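Local atomic coordinates of thioesterase superfamily (Jannaschia sp., PDB entry 2OAF), a protein that probably hydrolyses thioesters, perhaps of coenzyme A, as a member of the hot-dog-fold thioesterase superfamily. Residues Asp27-Pro30 with Ala31-Tyr35. Numbering follows the deposited sequence.
Sequences DCDP and AKIAY
D29 turns its carboxylate back into the bend that its own backbone begins, where it meets A31, I33 and Y35. From CB, which lies 4.2 Å from I33 O, the side chain swings inward because CG sits between the backbone N and the carbonyl carbon (chi1 62°), close to the same I33 carbonyl. D29 OD1 takes the N-H of A31 at 2.9 Å, an Asx-Pro turn laid over the start of the type I beta turn from D29 to K32; the donor stands above the carboxylate plane and the bond is bent, 133° at the hydrogen. D29 OD1 also stands 3.2 Å from I33 O, acceptor against acceptor and so no bond, and A31 CB packs 3.3 Å from D29 OD1. OD2 reaches the edge of the Y35 ring, 3.9 Å from CD1, with carboxylate and ring planes 64° apart, and water 1 donates to both D29 OD2 and A34 O, bridging the side chain to the returning backbone. K32 N bonds D29 O within the type I turn. The backbone closes further through D29 N to I33 O at 2.9 Å and Y35 N to D27 O at 3.0 Å, which flank C28 and A34 as a non-hydrogen-bonded antiparallel pair, a single bridge. The turn belongs to the loop from strand 17-21 to helix 39-54, the long helix of the hot-dog fold; W25 NE1 of the second subunit gives D29 OD2 a weak hydrogen bond, and Y61 OH of the third bonds K32 O. Cutting D29 back to an alanine is likely to leave the A31 N-H and W25 NE1 of the second subunit without a carboxylate to meet, and water 1 with one acceptor fewer. C28 lays CB 3.5 Å from I33 O, its SG against the I33-A34 peptide.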
loop_
_atom_site.group_PDB
_atom_site.type_symbol
_atom_site.label_atom_id
_atom_site.label_comp_id
_atom_site.label_asym_id
_atom_site.label_seq_id
_atom_site.Cartn_x
_atom_site.Cartn_y
_atom_site.Cartn_z
ATOM N N ASP B 27 5.322 -5.227 5.660
ATOM C CA ASP B 27 4.662 -6.027 4.652
ATOM C C ASP B 27 3.873 -7.182 5.296
ATOM O O ASP B 27 3.092 -7.847 4.616
ATOM C CB ASP B 27 5.711 -6.638 3.738
ATOM C CG ASP B 27 6.511 -5.604 2.961
ATOM O OD1 ASP B 27 5.888 -4.714 2.386
ATOM O OD2 ASP B 27 7.766 -5.677 2.927
ATOM N N CYS B 28 4.094 -7.447 6.578
ATOM C CA CYS B 28 3.524 -8.633 7.238
ATOM C C CYS B 28 2.247 -8.382 7.979
ATOM O O CYS B 28 2.047 -7.313 8.534
ATOM C CB CYS B 28 4.523 -9.223 8.243
ATOM S SG CYS B 28 6.055 -9.814 7.424
ATOM N N ASP B 29 1.401 -9.412 8.031
ATOM C CA ASP B 29 0.147 -9.368 8.768
ATOM C C ASP B 29 0.291 -9.972 10.155
ATOM O O ASP B 29 1.389 -10.374 10.563
ATOM C CB ASP B 29 -0.970 -10.029 7.938
ATOM C CG ASP B 29 -0.725 -11.487 7.640
ATOM O OD1 ASP B 29 -0.007 -12.186 8.403
ATOM O OD2 ASP B 29 -1.280 -11.920 6.621
ATOM N N PRO B 30 -0.780 -9.947 10.951
ATOM C CA PRO B 30 -0.615 -10.583 12.241
ATOM C C PRO B 30 -0.288 -12.087 12.307
ATOM O O PRO B 30 0.027 -12.563 13.376
ATOM C CB PRO B 30 -1.926 -10.274 12.939
ATOM C CG PRO B 30 -2.424 -9.058 12.298
ATOM C CD PRO B 30 -2.075 -9.261 10.857
ATOM N N ALA B 31 -0.362 -12.818 11.199
ATOM C CA ALA B 31 0.091 -14.216 11.151
ATOM C C ALA B 31 1.614 -14.270 10.978
ATOM O O ALA B 31 2.185 -15.332 10.870
ATOM C CB ALA B 31 -0.582 -14.964 10.009
ATOM N N LYS B 32 2.257 -13.114 10.883
ATOM C CA LYS B 32 3.723 -12.996 10.851
ATOM C C LYS B 32 4.342 -13.404 9.521
ATOM O O LYS B 32 5.534 -13.741 9.477
ATOM C CB LYS B 32 4.417 -13.740 12.012
ATOM C CG LYS B 32 3.901 -13.403 13.384
ATOM C CD LYS B 32 4.525 -14.316 14.433
ATOM C CE LYS B 32 4.111 -13.967 15.882
ATOM N NZ LYS B 32 2.752 -14.468 16.243
ATOM N N ILE B 33 3.550 -13.314 8.451
ATOM C CA ILE B 33 4.019 -13.555 7.099
ATOM C C ILE B 33 3.518 -12.404 6.226
ATOM O O ILE B 33 2.621 -11.672 6.631
ATOM C CB ILE B 33 3.518 -14.934 6.595
ATOM C CG1 ILE B 33 1.998 -14.966 6.557
ATOM C CG2 ILE B 33 4.008 -16.068 7.555
ATOM C CD1 ILE B 33 1.444 -16.182 5.847
ATOM N N ALA B 34 4.068 -12.266 5.030
ATOM C CA ALA B 34 3.699 -11.188 4.115
ATOM C C ALA B 34 2.213 -11.324 3.810
ATOM O O ALA B 34 1.749 -12.429 3.491
ATOM C CB ALA B 34 4.560 -11.255 2.781
ATOM N N TYR B 35 1.461 -10.227 3.925
ATOM C CA TYR B 35 0.058 -10.250 3.543
ATOM C C TYR B 35 -0.084 -10.535 2.039
ATOM O O TYR B 35 0.592 -9.949 1.186
ATOM C CB TYR B 35 -0.610 -8.930 3.854
ATOM C CG TYR B 35 -2.074 -8.806 3.463
ATOM C CD1 TYR B 35 -3.006 -9.727 3.899
ATOM C CD2 TYR B 35 -2.525 -7.702 2.717
ATOM C CE1 TYR B 35 -4.327 -9.587 3.592
ATOM C CE2 TYR B 35 -3.845 -7.559 2.410
ATOM C CZ TYR B 35 -4.749 -8.512 2.843
ATOM O OH TYR B 35 -6.088 -8.364 2.575
HETATM O O HOH W 1 -0.655 -13.807 4.165
HETATM O O HOH W 2 1.302 -11.527 15.640
#